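Local atomic coordinates of SAM dependent methyltransferase (Aquifex aeolicus, PDB entry 3DH0), a protein that binds S-adenosylmethionine and is probably a methyltransferase that transfers the methyl group of this cofactor to an acceptor. Residues 33-38 against 53-58; 63-68 against 88-93; 107-112 against 136-141. One frame throughout, in Å; residues are numbered along the deposited sequence.

The three contacts follow one another along the chain, each closing before the next opens, and all belong to one Rossmann-like methyltransferase fold. Contacts 2 and 3 pair parallel strands of the same mixed sheet, 64-69 with 90-94 and 107-113 with 137-144; their centres lie about 14 Å apart, with strand 40-43 between the two pairs. Contact 1 packs helix 52-59 against the loop leading into that strand, its centre about 12 Å from contact 2 and 11 Å from contact 3. S56 and L55 reach V65, and L35 and L55 meet F109 and F111 respectively. The side chains of I68, F111 and L55 lie about 5, 6 and 8 Å from the bound S-adenosylmethionine, so each contact has a residue near the cofactor.

Contact 1. Residues 33-38 against 53-58; sequences FGLKEG and PYLSKM
The side chain of L35 sets out toward helix 52-59, and two residues one turn apart on that helix, L55 and M58, receive it at different angles. The leucine has CG anti to its backbone N (chi1 -180°), which carries the branched end forward so that the CD2 methyl does most of the touching. L55 crosses it at about a right angle, tip to tip, with L55 CD2 3.8 Å from L35 CD2. M58 crosses it obliquely instead. Its CB lies 3.7 Å from L35 CD2, its SD passes the same methyl at 4.1 Å, and the bend at chi3 (69°) swings the terminal methyl back toward the loop backbone, leaving M58 CE 4.0 Å from L35 CB and beside the carbonyl of L35. The methionine side chain thus spans the leucine from its CD2 methyl to its CB. Next to this apolar group, the segments meet through backbone: the CA of E37 sits 3.4 Å from M58 O in a CA-H...O contact, whereas the amide of E37 is badly angled for that oxygen. One residue on, G38 and V59 share a backbone hydrogen bond. The loop starts where helix 26-33 stops, at G34, whose positive phi (103°) closes a Schellman motif. L30 of that helix also touches both L55 and M58, while V41 and F109 on the sheet meet L35. The side chain of L55 remains about 8 Å from the bound S-adenosylmethionine, so the contact is a neighbour of the cofactor site. It belongs to the opening of the Rossmann-like methyltransferase core, where a helix ends in a glycine turn, the chain enters the first parallel strand, 40-43, and the helix after that strand packs back over the entry loop.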
ATOM      1  N   PHE A  33      -3.991   4.247 -11.669  1.00 38.53           N
ATOM      2  CA  PHE A  33      -2.751   4.772 -11.088  1.00 37.40           C
ATOM      3  C   PHE A  33      -1.481   4.300 -11.795  1.00 36.52           C
ATOM      4  O   PHE A  33      -0.378   4.691 -11.412  1.00 35.29           O
ATOM      5  CB  PHE A  33      -2.654   4.428  -9.603  1.00 38.28           C
ATOM      6  CG  PHE A  33      -3.298   5.438  -8.702  1.00 39.71           C
ATOM      7  CD1 PHE A  33      -4.673   5.438  -8.495  1.00 41.31           C
ATOM      8  CD2 PHE A  33      -2.523   6.399  -8.067  1.00 40.23           C
ATOM      9  CE1 PHE A  33      -5.277   6.392  -7.656  1.00 41.72           C
ATOM     10  CE2 PHE A  33      -3.103   7.357  -7.229  1.00 41.70           C
ATOM     11  CZ  PHE A  33      -4.482   7.356  -7.024  1.00 41.46           C
ATOM     12  N   GLY A  34      -1.636   3.451 -12.809  1.00 35.04           N
ATOM     13  CA  GLY A  34      -0.487   2.986 -13.560  1.00 33.64           C
ATOM     14  C   GLY A  34       0.091   1.597 -13.333  1.00 33.73           C
ATOM     15  O   GLY A  34       1.135   1.278 -13.917  1.00 33.72           O
ATOM     16  N   LEU A  35      -0.536   0.758 -12.511  1.00 31.50           N
ATOM     17  CA  LEU A  35       0.028  -0.574 -12.308  1.00 29.29           C
ATOM     18  C   LEU A  35      -0.146  -1.341 -13.612  1.00 29.83           C
ATOM     19  O   LEU A  35      -1.237  -1.377 -14.184  1.00 29.93           O
ATOM     20  CB  LEU A  35      -0.671  -1.319 -11.167  1.00 25.74           C
ATOM     21  CG  LEU A  35      -0.125  -2.725 -10.891  1.00 23.03           C
ATOM     22  CD1 LEU A  35       1.301  -2.656 -10.395  1.00 23.45           C
ATOM     23  CD2 LEU A  35      -0.992  -3.401  -9.874  1.00 21.81           C
ATOM     24  N   LYS A  36       0.928  -1.956 -14.088  1.00 29.84           N
ATOM     25  CA  LYS A  36       0.830  -2.677 -15.337  1.00 29.68           C
ATOM     26  C   LYS A  36       1.396  -4.071 -15.273  1.00 29.31           C
ATOM     27  O   LYS A  36       2.130  -4.417 -14.358  1.00 29.81           O
ATOM     28  CB  LYS A  36       1.513  -1.883 -16.455  1.00 29.25           C
ATOM     29  CG  LYS A  36       1.001  -0.459 -16.558  1.00 30.69           C
ATOM     30  CD  LYS A  36       1.580   0.289 -17.742  1.00 31.89           C
ATOM     31  CE  LYS A  36       1.456   1.788 -17.536  1.00 32.29           C
ATOM     32  NZ  LYS A  36       0.088   2.165 -17.080  1.00 34.29           N
ATOM     33  N   GLU A  37       1.029  -4.865 -16.268  1.00 29.05           N
ATOM     34  CA  GLU A  37       1.480  -6.231 -16.385  1.00 29.20           C
ATOM     35  C   GLU A  37       3.014  -6.247 -16.414  1.00 29.45           C
ATOM     36  O   GLU A  37       3.640  -5.400 -17.068  1.00 27.40           O
ATOM     37  CB  GLU A  37       0.923  -6.816 -17.666  1.00 30.14           C
ATOM     38  CG  GLU A  37       0.919  -8.312 -17.699  1.00 35.29           C
ATOM     39  CD  GLU A  37       0.462  -8.849 -19.041  1.00 38.12           C
ATOM     40  OE1 GLU A  37      -0.515  -8.291 -19.597  1.00 38.47           O
ATOM     41  OE2 GLU A  37       1.071  -9.830 -19.532  1.00 38.69           O
ATOM     42  N   GLY A  38       3.605  -7.204 -15.697  1.00 28.85           N
ATOM     43  CA  GLY A  38       5.053  -7.326 -15.638  1.00 26.77           C
ATOM     44  C   GLY A  38       5.718  -6.516 -14.536  1.00 25.98           C
ATOM     45  O   GLY A  38       6.850  -6.797 -14.151  1.00 24.68           O
ATOM     46  N   PRO A  53      -5.002 -10.315  -4.062  1.00 23.27           N
ATOM     47  CA  PRO A  53      -5.516 -11.012  -5.247  1.00 23.00           C
ATOM     48  C   PRO A  53      -5.560 -10.080  -6.459  1.00 23.09           C
ATOM     49  O   PRO A  53      -5.455 -10.513  -7.604  1.00 23.66           O
ATOM     50  CB  PRO A  53      -6.913 -11.437  -4.805  1.00 21.63           C
ATOM     51  CG  PRO A  53      -6.710 -11.724  -3.354  1.00 21.32           C
ATOM     52  CD  PRO A  53      -5.870 -10.557  -2.895  1.00 21.65           C
ATOM     53  N   TYR A  54      -5.710  -8.792  -6.181  1.00 22.97           N
ATOM     54  CA  TYR A  54      -5.797  -7.774  -7.209  1.00 23.38           C
ATOM     55  C   TYR A  54      -4.464  -7.474  -7.830  1.00 23.24           C
ATOM     56  O   TYR A  54      -4.278  -7.648  -9.020  1.00 24.40           O
ATOM     57  CB  TYR A  54      -6.410  -6.519  -6.607  1.00 25.61           C
ATOM     58  CG  TYR A  54      -7.805  -6.780  -6.121  1.00 27.54           C
ATOM     59  CD1 TYR A  54      -8.857  -6.895  -7.025  1.00 26.95           C
ATOM     60  CD2 TYR A  54      -8.062  -7.032  -4.769  1.00 29.44           C
ATOM     61  CE1 TYR A  54     -10.121  -7.261  -6.615  1.00 27.51           C
ATOM     62  CE2 TYR A  54      -9.339  -7.406  -4.344  1.00 30.17           C
ATOM     63  CZ  TYR A  54     -10.362  -7.520  -5.287  1.00 29.57           C
ATOM     64  OH  TYR A  54     -11.618  -7.929  -4.910  1.00 31.18           O
ATOM     65  N   LEU A  55      -3.541  -7.009  -7.006  1.00 23.33           N
ATOM     66  CA  LEU A  55      -2.186  -6.709  -7.443  1.00 21.38           C
ATOM     67  C   LEU A  55      -1.616  -7.915  -8.197  1.00 20.49           C
ATOM     68  O   LEU A  55      -0.983  -7.779  -9.239  1.00 19.65           O
ATOM     69  CB  LEU A  55      -1.327  -6.419  -6.217  1.00 20.91           C
ATOM     70  CG  LEU A  55      -1.773  -5.233  -5.364  1.00 20.72           C
ATOM     71  CD1 LEU A  55      -1.039  -5.255  -4.031  1.00 17.81           C
ATOM     72  CD2 LEU A  55      -1.522  -3.930  -6.120  1.00 18.13           C
ATOM     73  N   SER A  56      -1.850  -9.096  -7.647  1.00 18.92           N
ATOM     74  CA  SER A  56      -1.376 -10.324  -8.250  1.00 19.68           C
ATOM     75  C   SER A  56      -1.890 -10.447  -9.684  1.00 22.66           C
ATOM     76  O   SER A  56      -1.122 -10.662 -10.629  1.00 22.51           O
ATOM     77  CB  SER A  56      -1.858 -11.513  -7.416  1.00 16.25           C
ATOM     78  OG  SER A  56      -1.325 -12.729  -7.886  1.00 13.05           O
ATOM     79  N   LYS A  57      -3.201 -10.307  -9.836  1.00 24.64           N
ATOM     80  CA  LYS A  57      -3.815 -10.430 -11.136  1.00 27.19           C
ATOM     81  C   LYS A  57      -3.266  -9.433 -12.140  1.00 28.65           C
ATOM     82  O   LYS A  57      -2.956  -9.798 -13.276  1.00 29.08           O
ATOM     83  CB  LYS A  57      -5.326 -10.247 -11.029  1.00 29.33           C
ATOM     84  CG  LYS A  57      -6.043 -10.408 -12.363  1.00 32.06           C
ATOM     85  CD  LYS A  57      -7.450  -9.829 -12.342  1.00 33.93           C
ATOM     86  CE  LYS A  57      -8.128  -9.982 -13.704  1.00 35.61           C
ATOM     87  NZ  LYS A  57      -9.440  -9.246 -13.795  1.00 34.83           N
ATOM     88  N   MET A  58      -3.142  -8.177 -11.713  1.00 29.22           N
ATOM     89  CA  MET A  58      -2.680  -7.103 -12.584  1.00 29.23           C
ATOM     90  C   MET A  58      -1.251  -7.120 -13.083  1.00 29.15           C
ATOM     91  O   MET A  58      -0.956  -6.468 -14.067  1.00 30.42           O
ATOM     92  CB  MET A  58      -2.954  -5.746 -11.943  1.00 29.52           C
ATOM     93  CG  MET A  58      -4.380  -5.250 -12.169  1.00 32.92           C
ATOM     94  SD  MET A  58      -4.543  -3.469 -11.944  1.00 35.17           S
ATOM     95  CE  MET A  58      -3.637  -2.874 -13.368  1.00 33.90           C
TER

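Contact 2. Residues 63-68 against 88-93; sequences GKVYAI and KNVEVL
V65 O is held by one strong bond and one weaker contact, both from the neighbouring strand. E91 N donates to it over 2.8 Å, almost straight (173° at the hydrogen) and nearly along the C=O axis, and the CA of V90 adds a CA-H...O contact at 3.4 Å. A methyl of V90, CG1, also lies against this oxygen. The backbone ladder continues with V65 N bonded to N89 O, A67 N to E91 O at 2.9 Å, and L93 N to A67 O; in the last two the donor stands above the carbonyl plane. These are parallel strands, their directions 20° apart, and they form a beta-alpha-beta unit in which helix 72-85 connects strand 64-69 to strand 90-94, at one edge of the Rossmann-like sheet. V65, A67, V90 and V92 face the helices. V65 and V90 lie side by side with the same rotamer, V65 CB 3.9 Å from V90 CG2; L52 packs on V65 and A67, and V75, W79 and V82 on V92. On the other face Y66 has CG anti to its carbonyl carbon (chi1 -71°), which lays the ring alongside the neighbouring strand. Its CD1 is 3.9 Å from E91 CB and 4.1 Å from L93 CD1, with L102 touching both Y66 and L93. At the far end of the ring, K64 NZ donates to Y66 OH over 3.1 Å. An alanine in place of Y66 removes the ring and its hydroxyl, and would probably loosen the packing of E91 CB, L93 and L102 and leave the K64 amine less well fixed. Further along this face I68 puts CG2 beside L93 CB, and the I68 side chain is about 5 Å from the bound S-adenosylmethionine.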
ATOM      1  N   GLY A  63       4.822 -10.591 -13.705  1.00 32.86           N
ATOM      2  CA  GLY A  63       5.129  -9.654 -12.642  1.00 30.70           C
ATOM      3  C   GLY A  63       5.365 -10.290 -11.280  1.00 30.89           C
ATOM      4  O   GLY A  63       5.409 -11.513 -11.135  1.00 31.04           O
ATOM      5  N   LYS A  64       5.515  -9.457 -10.264  1.00 29.88           N
ATOM      6  CA  LYS A  64       5.738  -9.977  -8.933  1.00 28.01           C
ATOM      7  C   LYS A  64       5.157  -9.045  -7.886  1.00 25.56           C
ATOM      8  O   LYS A  64       5.097  -7.837  -8.077  1.00 24.91           O
ATOM      9  CB  LYS A  64       7.234 -10.158  -8.696  1.00 28.63           C
ATOM     10  CG  LYS A  64       7.563 -11.234  -7.684  1.00 29.92           C
ATOM     11  CD  LYS A  64       9.053 -11.253  -7.401  1.00 32.16           C
ATOM     12  CE  LYS A  64       9.875 -11.435  -8.665  1.00 31.52           C
ATOM     13  NZ  LYS A  64      11.321 -11.395  -8.353  1.00 33.01           N
ATOM     14  N   VAL A  65       4.722  -9.615  -6.775  1.00 23.83           N
ATOM     15  CA  VAL A  65       4.154  -8.814  -5.709  1.00 22.13           C
ATOM     16  C   VAL A  65       4.841  -9.085  -4.379  1.00 21.34           C
ATOM     17  O   VAL A  65       4.779 -10.189  -3.855  1.00 21.51           O
ATOM     18  CB  VAL A  65       2.639  -9.102  -5.535  1.00 23.22           C
ATOM     19  CG1 VAL A  65       2.081  -8.250  -4.412  1.00 23.54           C
ATOM     20  CG2 VAL A  65       1.890  -8.826  -6.825  1.00 20.25           C
ATOM     21  N   TYR A  66       5.515  -8.081  -3.841  1.00 20.16           N
ATOM     22  CA  TYR A  66       6.157  -8.231  -2.546  1.00 20.61           C
ATOM     23  C   TYR A  66       5.211  -7.634  -1.529  1.00 19.14           C
ATOM     24  O   TYR A  66       4.945  -6.440  -1.553  1.00 19.90           O
ATOM     25  CB  TYR A  66       7.492  -7.485  -2.489  1.00 23.34           C
ATOM     26  CG  TYR A  66       8.583  -8.118  -3.310  1.00 23.14           C
ATOM     27  CD1 TYR A  66       9.148  -9.332  -2.928  1.00 22.43           C
ATOM     28  CD2 TYR A  66       9.024  -7.521  -4.490  1.00 22.61           C
ATOM     29  CE1 TYR A  66      10.113  -9.933  -3.697  1.00 23.27           C
ATOM     30  CE2 TYR A  66       9.987  -8.119  -5.266  1.00 23.83           C
ATOM     31  CZ  TYR A  66      10.525  -9.323  -4.864  1.00 24.48           C
ATOM     32  OH  TYR A  66      11.464  -9.934  -5.640  1.00 26.57           O
ATOM     33  N   ALA A  67       4.700  -8.474  -0.642  1.00 16.91           N
ATOM     34  CA  ALA A  67       3.775  -8.034   0.384  1.00 15.89           C
ATOM     35  C   ALA A  67       4.464  -8.014   1.742  1.00 15.28           C
ATOM     36  O   ALA A  67       4.651  -9.053   2.353  1.00 16.71           O
ATOM     37  CB  ALA A  67       2.571  -8.967   0.424  1.00 13.62           C
ATOM     38  N   ILE A  68       4.840  -6.834   2.217  1.00 14.85           N
ATOM     39  CA  ILE A  68       5.500  -6.725   3.508  1.00 16.28           C
ATOM     40  C   ILE A  68       4.559  -6.305   4.623  1.00 16.63           C
ATOM     41  O   ILE A  68       3.417  -5.959   4.393  1.00 16.94           O
ATOM     42  CB  ILE A  68       6.655  -5.718   3.462  1.00 17.29           C
ATOM     43  CG1 ILE A  68       6.136  -4.374   2.941  1.00 19.05           C
ATOM     44  CG2 ILE A  68       7.794  -6.262   2.606  1.00 16.30           C
ATOM     45  CD1 ILE A  68       7.147  -3.237   2.992  1.00 17.16           C
ATOM     46  N   LYS A  88       0.502 -17.464  -7.290  1.00 25.46           N
ATOM     47  CA  LYS A  88       1.892 -17.856  -7.497  1.00 23.29           C
ATOM     48  C   LYS A  88       2.956 -16.763  -7.614  1.00 21.41           C
ATOM     49  O   LYS A  88       4.121 -17.020  -7.354  1.00 22.23           O
ATOM     50  CB  LYS A  88       1.973 -18.775  -8.716  1.00 23.57           C
ATOM     51  CG  LYS A  88       1.053 -19.983  -8.619  1.00 26.20           C
ATOM     52  CD  LYS A  88       1.568 -21.086  -7.680  1.00 26.25           C
ATOM     53  CE  LYS A  88       2.638 -21.947  -8.349  1.00 29.03           C
ATOM     54  NZ  LYS A  88       2.756 -23.299  -7.720  1.00 29.85           N
ATOM     55  N   ASN A  89       2.576 -15.551  -7.990  1.00 19.44           N
ATOM     56  CA  ASN A  89       3.559 -14.486  -8.140  1.00 18.27           C
ATOM     57  C   ASN A  89       3.712 -13.588  -6.923  1.00 19.03           C
ATOM     58  O   ASN A  89       4.290 -12.502  -7.014  1.00 18.91           O
ATOM     59  CB  ASN A  89       3.207 -13.621  -9.344  1.00 17.50           C
ATOM     60  CG  ASN A  89       1.867 -12.923  -9.196  1.00 19.25           C
ATOM     61  OD1 ASN A  89       1.483 -12.122 -10.046  1.00 19.21           O
ATOM     62  ND2 ASN A  89       1.145 -13.224  -8.121  1.00 16.34           N
ATOM     63  N   VAL A  90       3.201 -14.024  -5.778  1.00 19.32           N
ATOM     64  CA  VAL A  90       3.304 -13.196  -4.593  1.00 18.69           C
ATOM     65  C   VAL A  90       4.272 -13.725  -3.566  1.00 18.88           C
ATOM     66  O   VAL A  90       4.255 -14.901  -3.216  1.00 19.86           O
ATOM     67  CB  VAL A  90       1.949 -13.004  -3.906  1.00 17.95           C
ATOM     68  CG1 VAL A  90       2.088 -11.984  -2.774  1.00 15.81           C
ATOM     69  CG2 VAL A  90       0.926 -12.550  -4.915  1.00 18.14           C
ATOM     70  N   GLU A  91       5.107 -12.820  -3.080  1.00 18.29           N
ATOM     71  CA  GLU A  91       6.105 -13.141  -2.082  1.00 18.69           C
ATOM     72  C   GLU A  91       5.803 -12.316  -0.813  1.00 17.74           C
ATOM     73  O   GLU A  91       5.925 -11.096  -0.806  1.00 14.06           O
ATOM     74  CB  GLU A  91       7.487 -12.814  -2.665  1.00 19.82           C
ATOM     75  CG  GLU A  91       8.638 -13.584  -2.080  1.00 21.67           C
ATOM     76  CD  GLU A  91       8.570 -15.074  -2.348  1.00 23.00           C
ATOM     77  OE1 GLU A  91       8.676 -15.499  -3.511  1.00 24.98           O
ATOM     78  OE2 GLU A  91       8.417 -15.835  -1.385  1.00 24.04           O
ATOM     79  N   VAL A  92       5.381 -12.996   0.248  1.00 18.66           N
ATOM     80  CA  VAL A  92       5.053 -12.339   1.518  1.00 20.99           C
ATOM     81  C   VAL A  92       6.258 -12.280   2.451  1.00 20.90           C
ATOM     82  O   VAL A  92       6.829 -13.305   2.793  1.00 20.09           O
ATOM     83  CB  VAL A  92       3.912 -13.076   2.246  1.00 21.54           C
ATOM     84  CG1 VAL A  92       3.544 -12.331   3.516  1.00 20.11           C
ATOM     85  CG2 VAL A  92       2.710 -13.205   1.322  1.00 21.40           C
ATOM     86  N   LEU A  93       6.629 -11.075   2.873  1.00 21.17           N
ATOM     87  CA  LEU A  93       7.796 -10.903   3.731  1.00 21.60           C
ATOM     88  C   LEU A  93       7.583 -10.143   5.050  1.00 22.71           C
ATOM     89  O   LEU A  93       6.728  -9.262   5.162  1.00 21.62           O
ATOM     90  CB  LEU A  93       8.909 -10.204   2.935  1.00 20.00           C
ATOM     91  CG  LEU A  93       9.344 -10.772   1.574  1.00 18.52           C
ATOM     92  CD1 LEU A  93      10.398  -9.873   0.950  1.00 17.89           C
ATOM     93  CD2 LEU A  93       9.887 -12.170   1.741  1.00 16.70           C
TER

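Contact 3. Residues 107-112 against 136-141; sequences VDFIFM and FAYLAI
V107 leads into a parallel strand pair of the Rossmann-like sheet, strands 107-113 and 137-144, linked through helix 122-132; V107 O lies beside A137 CB. The side chain of D108 leaves the backbone away from the partner strand, and its OD2 is hydrogen-bonded to T40 N. D108 O accepts Y138 N at 2.9 Å, in the carbonyl plane, and also sits at the edge of the Y138 ring, in the ring plane, 3.5 Å from CD1. F109 has CG anti to the backbone N, and the F109 and Y138 side chains cross at about a right angle; the F109 ring reaches on to A140, CE2 lying 3.7 Å from A140 CB. I110 faces the helix side with L129: its N bonds to Y138 O, its O takes A140 N nearly along the C=O axis, and its CG2 lies 3.8 Å from L139 CD1. F111 returns to the face of F109, with CD1 near the CB and O of A140 and the side chain about 6 Å from the bound S-adenosylmethionine. M112 N donates almost straight (176°) to A140 O, and the bend at chi3 brings M112 CE within 4.0 Å of L139 CD1.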
ATOM      1  N   VAL A 107      11.754  -2.355  -7.317  1.00 27.16           N
ATOM      2  CA  VAL A 107      10.313  -2.160  -7.474  1.00 27.50           C
ATOM      3  C   VAL A 107       9.891  -1.052  -8.428  1.00 26.27           C
ATOM      4  O   VAL A 107      10.468   0.031  -8.445  1.00 25.82           O
ATOM      5  CB  VAL A 107       9.623  -1.913  -6.121  1.00 27.37           C
ATOM      6  CG1 VAL A 107       9.992  -3.011  -5.152  1.00 27.10           C
ATOM      7  CG2 VAL A 107      10.015  -0.563  -5.582  1.00 29.32           C
ATOM      8  N   ASP A 108       8.856  -1.342  -9.204  1.00 24.89           N
ATOM      9  CA  ASP A 108       8.329  -0.417 -10.199  1.00 25.36           C
ATOM     10  C   ASP A 108       7.124   0.360  -9.676  1.00 25.29           C
ATOM     11  O   ASP A 108       6.926   1.540  -9.984  1.00 23.62           O
ATOM     12  CB  ASP A 108       7.933  -1.214 -11.447  1.00 25.83           C
ATOM     13  CG  ASP A 108       9.081  -2.036 -12.001  1.00 27.22           C
ATOM     14  OD1 ASP A 108      10.093  -1.434 -12.424  1.00 27.96           O
ATOM     15  OD2 ASP A 108       8.973  -3.282 -12.011  1.00 26.56           O
ATOM     16  N   PHE A 109       6.330  -0.326  -8.869  1.00 26.41           N
ATOM     17  CA  PHE A 109       5.121   0.237  -8.299  1.00 26.07           C
ATOM     18  C   PHE A 109       5.100   0.053  -6.782  1.00 24.43           C
ATOM     19  O   PHE A 109       5.413  -1.019  -6.277  1.00 24.02           O
ATOM     20  CB  PHE A 109       3.918  -0.481  -8.916  1.00 28.30           C
ATOM     21  CG  PHE A 109       2.649   0.291  -8.838  1.00 29.43           C
ATOM     22  CD1 PHE A 109       2.264   1.112  -9.889  1.00 31.08           C
ATOM     23  CD2 PHE A 109       1.843   0.214  -7.707  1.00 31.48           C
ATOM     24  CE1 PHE A 109       1.083   1.857  -9.825  1.00 31.23           C
ATOM     25  CE2 PHE A 109       0.662   0.946  -7.622  1.00 32.92           C
ATOM     26  CZ  PHE A 109       0.277   1.777  -8.688  1.00 30.80           C
ATOM     27  N   ILE A 110       4.741   1.105  -6.063  1.00 22.33           N
ATOM     28  CA  ILE A 110       4.641   1.040  -4.614  1.00 22.47           C
ATOM     29  C   ILE A 110       3.203   1.397  -4.240  1.00 22.59           C
ATOM     30  O   ILE A 110       2.731   2.494  -4.503  1.00 23.58           O
ATOM     31  CB  ILE A 110       5.599   2.022  -3.930  1.00 22.37           C
ATOM     32  CG1 ILE A 110       7.036   1.767  -4.381  1.00 22.32           C
ATOM     33  CG2 ILE A 110       5.522   1.853  -2.412  1.00 22.83           C
ATOM     34  CD1 ILE A 110       7.974   2.934  -4.093  1.00 19.91           C
ATOM     35  N   PHE A 111       2.508   0.453  -3.630  1.00 22.12           N
ATOM     36  CA  PHE A 111       1.119   0.635  -3.237  1.00 22.24           C
ATOM     37  C   PHE A 111       1.017   0.665  -1.723  1.00 22.81           C
ATOM     38  O   PHE A 111       1.397  -0.293  -1.046  1.00 24.17           O
ATOM     39  CB  PHE A 111       0.301  -0.526  -3.798  1.00 21.65           C
ATOM     40  CG  PHE A 111      -1.132  -0.521  -3.399  1.00 22.31           C
ATOM     41  CD1 PHE A 111      -1.958   0.545  -3.725  1.00 23.10           C
ATOM     42  CD2 PHE A 111      -1.676  -1.623  -2.747  1.00 23.26           C
ATOM     43  CE1 PHE A 111      -3.311   0.517  -3.417  1.00 23.22           C
ATOM     44  CE2 PHE A 111      -3.021  -1.673  -2.430  1.00 23.02           C
ATOM     45  CZ  PHE A 111      -3.848  -0.598  -2.768  1.00 24.07           C
ATOM     46  N   MET A 112       0.515   1.768  -1.188  1.00 22.13           N
ATOM     47  CA  MET A 112       0.371   1.905   0.251  1.00 22.23           C
ATOM     48  C   MET A 112      -1.099   2.153   0.604  1.00 21.48           C
ATOM     49  O   MET A 112      -1.553   3.292   0.613  1.00 20.86           O
ATOM     50  CB  MET A 112       1.246   3.059   0.737  1.00 20.90           C
ATOM     51  CG  MET A 112       2.012   2.745   2.002  1.00 21.76           C
ATOM     52  SD  MET A 112       3.040   4.101   2.559  1.00 22.94           S
ATOM     53  CE  MET A 112       4.141   4.277   1.222  1.00 15.84           C
ATOM     54  N   PHE A 136      12.818   4.867 -11.881  1.00 44.35           N
ATOM     55  CA  PHE A 136      11.518   5.303 -12.398  1.00 46.64           C
ATOM     56  C   PHE A 136      10.504   5.332 -11.249  1.00 46.23           C
ATOM     57  O   PHE A 136      10.281   6.382 -10.634  1.00 47.94           O
ATOM     58  CB  PHE A 136      11.034   4.334 -13.485  1.00 50.53           C
ATOM     59  CG  PHE A 136      11.869   4.361 -14.758  1.00 54.60           C
ATOM     60  CD1 PHE A 136      13.200   3.910 -14.759  1.00 54.92           C
ATOM     61  CD2 PHE A 136      11.323   4.854 -15.954  1.00 54.69           C
ATOM     62  CE1 PHE A 136      13.985   3.955 -15.938  1.00 55.25           C
ATOM     63  CE2 PHE A 136      12.089   4.903 -17.128  1.00 55.79           C
ATOM     64  CZ  PHE A 136      13.434   4.450 -17.119  1.00 55.36           C
ATOM     65  N   ALA A 137       9.897   4.172 -10.992  1.00 43.46           N
ATOM     66  CA  ALA A 137       8.923   3.932  -9.914  1.00 40.83           C
ATOM     67  C   ALA A 137       7.795   4.909  -9.628  1.00 39.24           C
ATOM     68  O   ALA A 137       8.011   6.118  -9.490  1.00 38.59           O
ATOM     69  CB  ALA A 137       9.669   3.648  -8.604  1.00 40.51           C
ATOM     70  N   TYR A 138       6.590   4.344  -9.506  1.00 37.51           N
ATOM     71  CA  TYR A 138       5.374   5.105  -9.187  1.00 35.93           C
ATOM     72  C   TYR A 138       4.953   4.779  -7.752  1.00 33.14           C
ATOM     73  O   TYR A 138       5.071   3.642  -7.308  1.00 32.66           O
ATOM     74  CB  TYR A 138       4.200   4.725 -10.099  1.00 38.42           C
ATOM     75  CG  TYR A 138       4.472   4.675 -11.587  1.00 42.04           C
ATOM     76  CD1 TYR A 138       5.214   3.630 -12.144  1.00 43.79           C
ATOM     77  CD2 TYR A 138       3.906   5.620 -12.452  1.00 43.35           C
ATOM     78  CE1 TYR A 138       5.379   3.517 -13.522  1.00 46.00           C
ATOM     79  CE2 TYR A 138       4.063   5.519 -13.839  1.00 45.94           C
ATOM     80  CZ  TYR A 138       4.797   4.460 -14.367  1.00 47.17           C
ATOM     81  OH  TYR A 138       4.907   4.304 -15.738  1.00 48.04           O
ATOM     82  N   LEU A 139       4.454   5.777  -7.038  1.00 30.23           N
ATOM     83  CA  LEU A 139       3.997   5.580  -5.669  1.00 28.14           C
ATOM     84  C   LEU A 139       2.484   5.844  -5.547  1.00 28.12           C
ATOM     85  O   LEU A 139       2.014   6.949  -5.821  1.00 27.54           O
ATOM     86  CB  LEU A 139       4.773   6.510  -4.738  1.00 26.26           C
ATOM     87  CG  LEU A 139       4.287   6.683  -3.299  1.00 25.00           C
ATOM     88  CD1 LEU A 139       4.037   5.347  -2.640  1.00 25.17           C
ATOM     89  CD2 LEU A 139       5.327   7.451  -2.541  1.00 24.81           C
ATOM     90  N   ALA A 140       1.722   4.830  -5.141  1.00 26.80           N
ATOM     91  CA  ALA A 140       0.277   4.980  -4.992  1.00 25.44           C
ATOM     92  C   ALA A 140      -0.153   4.891  -3.534  1.00 24.68           C
ATOM     93  O   ALA A 140      -0.223   3.809  -2.966  1.00 25.44           O
ATOM     94  CB  ALA A 140      -0.435   3.919  -5.800  1.00 23.57           C
ATOM     95  N   ILE A 141      -0.463   6.032  -2.939  1.00 24.39           N
ATOM     96  CA  ILE A 141      -0.874   6.070  -1.541  1.00 24.22           C
ATOM     97  C   ILE A 141      -2.372   6.340  -1.390  1.00 23.91           C
ATOM     98  O   ILE A 141      -2.873   7.369  -1.832  1.00 22.83           O
ATOM     99  CB  ILE A 141      -0.067   7.152  -0.782  1.00 22.73           C
ATOM    100  CG1 ILE A 141       1.425   6.860  -0.931  1.00 21.27           C
ATOM    101  CG2 ILE A 141      -0.474   7.191   0.672  1.00 21.45           C
ATOM    102  CD1 ILE A 141       2.315   7.844  -0.250  1.00 21.90           C
TER